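Local coordinates for protein DREP2 (Drosophila melanogaster, PDB 4D2K) that probably takes part in apoptotic DNA fragmentation, its CIDE domain being of a kind that self-associates into higher-order assemblies, at residues 12-17 and 23-28; 31-36 and 49-54. All blocks are in the same frame, centred on the assembly; numbering follows the deposited sequence.

From the N terminus, strand 10-16 comes first and the chain turns back through a short loop into strand 22-27. Contact 1 closes this short hairpin loop. The chain then enters helix 30-40, crosses a loop and reaches strand 49-53, where contact 2 closes a second loop. The two loops follow one another in series, so neither encloses nor crosses the other. The centres of the two contacts lie about 8 Å apart, and the contacts touch where Val27 packs on Glu32, Leu33 and Arg36. Contact 1 builds one edge of the mixed sheet. Contact 2 lays helix 30-40 across the sheet against strand 49-53. Strand 74-79 runs between 10-16 and 49-53 and joins the two contacts into one sheet.

Contact 1 (12-17 and 23-28); sequences LKIWDS and KGVVVG
Strands 12-16 and 23-27 run antiparallel, with 138° between their directions and their axes approaching to 4.7 Å. Leu12 with Val25 and Ile14 with Lys23 are hydrogen-bonded pairs. Lys13 and Gly24 form the non-hydrogen-bonded pair between them. Each hydrogen-bonded pair is joined by two N-H...O bonds. Leu12 N reaches Val25 O at 2.9 Å, and Val25 N returns to Leu12 O almost straight, at 175°. Ile14 N donates to Lys23 O, and Lys23 N to Ile14 O. This last bond is the most bent of the four, at 151°. Lys13 CA adds a CA-H...O contact to Lys23 O. This is the N-terminal beta hairpin of the ubiquitin-like CIDE-N fold, and strand 22-27 is an edge strand of the sheet within this chain. Leu12, Ile14, Lys23 and Val25 project from the same face, where helix 30-40 and Phe66 of helix 63-67 lie. With Ile14 CG1 anti to the backbone N, CG2 sits between that N and the carbonyl carbon. From there it meets both Val25 CG1 and Lys23 CB, each at 3.8 Å. Leu12 crosses Val27 at about a right angle, its CD1 3.9 Å from Val27 CG2. On the side of Lys13, the Trp15 ring brings CD1 obliquely to 3.8 Å from Lys23 N, and Arg22 makes a cation-pi contact with this indole.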
# COMPACT_ATOMS: atom_id res chain seq x y z
N LEU A 12 -1.77 6.83 5.62
CA LEU A 12 -0.67 6.05 5.07
C LEU A 12 -0.40 6.61 3.68
O LEU A 12 -1.31 7.22 3.08
CB LEU A 12 -1.01 4.56 5.00
CG LEU A 12 -1.27 3.85 6.34
CD1 LEU A 12 -1.77 2.42 6.15
CD2 LEU A 12 -0.04 3.91 7.24
N LYS A 13 0.82 6.43 3.16
CA LYS A 13 1.14 6.90 1.80
C LYS A 13 1.25 5.70 0.84
O LYS A 13 1.93 4.72 1.13
CB LYS A 13 2.44 7.72 1.80
CG LYS A 13 2.35 9.09 2.54
CD LYS A 13 3.76 9.71 2.77
CE LYS A 13 3.72 11.10 3.46
NZ LYS A 13 5.09 11.67 3.74
N ILE A 14 0.60 5.79 -0.31
CA ILE A 14 0.57 4.67 -1.22
C ILE A 14 1.05 5.16 -2.58
O ILE A 14 0.46 6.05 -3.21
CB ILE A 14 -0.84 4.00 -1.27
CG1 ILE A 14 -0.79 2.71 -2.08
CG2 ILE A 14 -1.89 4.92 -1.87
CD1 ILE A 14 -0.21 1.52 -1.33
N TRP A 15 2.19 4.62 -2.98
CA TRP A 15 2.83 5.03 -4.22
C TRP A 15 2.86 3.86 -5.20
O TRP A 15 2.89 2.69 -4.78
CB TRP A 15 4.25 5.49 -3.93
CG TRP A 15 4.39 6.67 -3.01
CD1 TRP A 15 3.39 7.35 -2.40
CD2 TRP A 15 5.61 7.28 -2.58
NE1 TRP A 15 3.91 8.36 -1.63
CE2 TRP A 15 5.27 8.34 -1.72
CE3 TRP A 15 6.96 7.04 -2.84
CZ2 TRP A 15 6.24 9.16 -1.12
CZ3 TRP A 15 7.92 7.85 -2.23
CH2 TRP A 15 7.56 8.89 -1.39
N ASP A 16 2.98 4.14 -6.50
CA ASP A 16 3.00 3.04 -7.45
C ASP A 16 4.40 2.46 -7.45
O ASP A 16 5.29 3.00 -6.79
CB ASP A 16 2.54 3.49 -8.85
CG ASP A 16 3.46 4.52 -9.49
OD1 ASP A 16 4.68 4.56 -9.23
OD2 ASP A 16 2.93 5.32 -10.27
N SER A 17 4.57 1.34 -8.15
CA SER A 17 5.84 0.61 -8.20
C SER A 17 7.02 1.48 -8.60
O SER A 17 8.11 1.26 -8.13
CB SER A 17 5.73 -0.61 -9.12
OG SER A 17 5.42 -0.23 -10.45
N LYS A 23 0.06 8.89 -3.55
CA LYS A 23 -1.26 9.21 -3.01
C LYS A 23 -1.30 9.07 -1.49
O LYS A 23 -0.50 8.37 -0.90
CB LYS A 23 -2.32 8.28 -3.62
CG LYS A 23 -2.42 8.34 -5.14
CD LYS A 23 -3.07 9.61 -5.58
CE LYS A 23 -3.26 9.65 -7.07
NZ LYS A 23 -4.38 10.52 -7.41
N GLY A 24 -2.28 9.70 -0.86
CA GLY A 24 -2.41 9.60 0.57
C GLY A 24 -3.75 8.95 0.82
O GLY A 24 -4.74 9.29 0.17
N VAL A 25 -3.80 8.02 1.77
CA VAL A 25 -5.05 7.37 2.10
C VAL A 25 -5.20 7.38 3.58
O VAL A 25 -4.22 7.50 4.32
CB VAL A 25 -5.10 5.89 1.59
CG1 VAL A 25 -5.00 5.83 0.07
CG2 VAL A 25 -4.01 5.05 2.27
N VAL A 26 -6.44 7.22 4.03
CA VAL A 26 -6.72 7.14 5.44
C VAL A 26 -7.58 5.92 5.67
O VAL A 26 -8.71 5.87 5.19
CB VAL A 26 -7.45 8.40 5.96
CG1 VAL A 26 -7.73 8.25 7.46
CG2 VAL A 26 -6.62 9.63 5.69
N VAL A 27 -7.05 4.94 6.41
CA VAL A 27 -7.68 3.63 6.51
C VAL A 27 -7.53 3.01 7.90
O VAL A 27 -6.56 3.29 8.62
CB VAL A 27 -7.10 2.63 5.46
CG1 VAL A 27 -7.43 3.09 4.02
CG2 VAL A 27 -5.61 2.48 5.66
N GLY A 28 -8.49 2.16 8.27
CA GLY A 28 -8.47 1.49 9.55
C GLY A 28 -7.97 0.06 9.54
O GLY A 28 -7.54 -0.45 10.57

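Contact 2 (31-36 and 49-54); sequences EELLVR and VRVVLE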
# COMPACT_ATOMS: atom_id res chain seq x y z
N GLU A 31 -7.57 -4.58 4.82
CA GLU A 31 -8.45 -4.85 3.70
C GLU A 31 -8.86 -3.53 3.05
O GLU A 31 -8.87 -3.36 1.82
CB GLU A 31 -9.68 -5.64 4.18
CG GLU A 31 -9.43 -7.09 4.70
CD GLU A 31 -8.66 -7.20 6.04
OE1 GLU A 31 -8.88 -6.39 6.97
OE2 GLU A 31 -7.83 -8.13 6.15
N GLU A 32 -9.10 -2.54 3.92
CA GLU A 32 -9.41 -1.19 3.49
C GLU A 32 -8.17 -0.55 2.86
O GLU A 32 -8.28 0.25 1.92
CB GLU A 32 -9.95 -0.40 4.70
CG GLU A 32 -10.56 0.96 4.41
CD GLU A 32 -10.97 1.67 5.69
OE1 GLU A 32 -11.43 0.98 6.63
OE2 GLU A 32 -10.80 2.91 5.78
N LEU A 33 -6.98 -0.90 3.36
CA LEU A 33 -5.76 -0.45 2.70
C LEU A 33 -5.76 -0.89 1.24
O LEU A 33 -5.50 -0.07 0.36
CB LEU A 33 -4.51 -0.95 3.42
CG LEU A 33 -3.21 -0.74 2.63
CD1 LEU A 33 -2.99 0.72 2.31
CD2 LEU A 33 -2.04 -1.24 3.45
N LEU A 34 -6.10 -2.15 0.98
CA LEU A 34 -6.17 -2.65 -0.40
C LEU A 34 -7.24 -1.94 -1.25
O LEU A 34 -6.97 -1.52 -2.37
CB LEU A 34 -6.44 -4.16 -0.42
CG LEU A 34 -5.37 -5.10 0.14
CD1 LEU A 34 -5.82 -6.55 0.11
CD2 LEU A 34 -4.10 -4.95 -0.66
N VAL A 35 -8.45 -1.83 -0.72
CA VAL A 35 -9.51 -1.15 -1.45
C VAL A 35 -9.14 0.29 -1.84
O VAL A 35 -9.25 0.66 -3.02
CB VAL A 35 -10.83 -1.15 -0.66
CG1 VAL A 35 -11.82 -0.19 -1.30
CG2 VAL A 35 -11.40 -2.58 -0.56
N ARG A 36 -8.70 1.11 -0.87
CA ARG A 36 -8.43 2.53 -1.14
C ARG A 36 -7.14 2.68 -1.94
O ARG A 36 -6.99 3.61 -2.73
CB ARG A 36 -8.29 3.34 0.16
CG ARG A 36 -9.55 3.38 0.99
CD ARG A 36 -10.77 3.51 0.12
NE ARG A 36 -11.94 3.17 0.90
CZ ARG A 36 -13.09 2.78 0.37
NH1 ARG A 36 -13.20 2.67 -0.94
NH2 ARG A 36 -14.13 2.47 1.15
N VAL A 49 -3.27 -7.50 -6.03
CA VAL A 49 -2.12 -6.63 -5.88
C VAL A 49 -1.31 -7.11 -4.69
O VAL A 49 -1.78 -7.91 -3.86
CB VAL A 49 -2.52 -5.12 -5.67
CG1 VAL A 49 -3.31 -4.59 -6.86
CG2 VAL A 49 -3.33 -4.95 -4.39
N ARG A 50 -0.10 -6.60 -4.59
CA ARG A 50 0.70 -6.81 -3.41
C ARG A 50 1.05 -5.44 -2.81
O ARG A 50 1.15 -4.46 -3.52
CB ARG A 50 1.93 -7.63 -3.80
CG ARG A 50 1.59 -9.09 -4.07
CD ARG A 50 2.63 -9.81 -4.91
NE ARG A 50 2.85 -9.13 -6.19
CZ ARG A 50 3.98 -8.51 -6.53
NH1 ARG A 50 5.01 -8.50 -5.69
NH2 ARG A 50 4.07 -7.91 -7.71
N VAL A 51 1.22 -5.38 -1.50
CA VAL A 51 1.61 -4.13 -0.87
C VAL A 51 2.95 -4.34 -0.19
O VAL A 51 3.13 -5.31 0.54
CB VAL A 51 0.55 -3.65 0.15
CG1 VAL A 51 1.03 -2.40 0.87
CG2 VAL A 51 -0.78 -3.38 -0.57
N VAL A 52 3.91 -3.45 -0.42
CA VAL A 52 5.20 -3.64 0.21
C VAL A 52 5.66 -2.33 0.82
O VAL A 52 5.21 -1.27 0.43
CB VAL A 52 6.29 -4.15 -0.80
CG1 VAL A 52 5.90 -5.49 -1.41
CG2 VAL A 52 6.56 -3.11 -1.89
N LEU A 53 6.59 -2.42 1.77
CA LEU A 53 7.20 -1.23 2.33
C LEU A 53 8.05 -0.57 1.25
O LEU A 53 8.73 -1.26 0.48
CB LEU A 53 8.07 -1.58 3.53
CG LEU A 53 7.40 -2.08 4.81
CD1 LEU A 53 8.47 -2.32 5.86
CD2 LEU A 53 6.40 -1.06 5.30
N GLU A 54 8.01 0.75 1.18
CA GLU A 54 8.82 1.44 0.20
C GLU A 54 10.31 1.28 0.53
O GLU A 54 11.14 1.27 -0.37
CB GLU A 54 8.44 2.93 0.12
CG GLU A 54 9.12 3.67 -1.06
CD GLU A 54 10.55 4.06 -0.75
OE1 GLU A 54 10.86 4.28 0.44
OE2 GLU A 54 11.37 4.14 -1.69
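Leu34 reaches across from helix 31-36 and sets one methyl, CD2, against two valines of strand 49-53. Its CD2 lies 3.7 Å from Val51 CG2 and 3.8 Å from Val49 CG2. The two approaches differ. Leu34 and Val49 lie alongside each other, running opposite ways, whereas Leu34 meets Val51 at a slant. Leu34 leaves the helix pointing past the strand, and only the outer part of the side chain turns to it. Its CG lies anti to the carbonyl carbon (chi1 -66°), and the branch beyond carries CD2 over to the valines. Leu33 does point toward the strand, and its CD2 approaches Val51 CG1 at 4.2 Å. Val51 therefore offers one methyl to each leucine. Its CG1 is anti to the backbone N (chi1 176°) and faces Leu33, while CG2 faces Leu34. The segment axes come no closer than 10.0 Å and make an angle of 110°, so the helix lies across the strand. A helix packed on one face of a mixed sheet is the basic plan of the ubiquitin-like (beta-grasp) fold to which the CIDE-N domain belongs. Leu75 and Leu77 of strand 74-79 extend the apolar layer, touching Leu33 and Val49 respectively. No hydrogen bond or salt bridge joins the two segments. Methyl groups make all the close contacts, so the helix is held here by apolar packing and shape, without directional bonds.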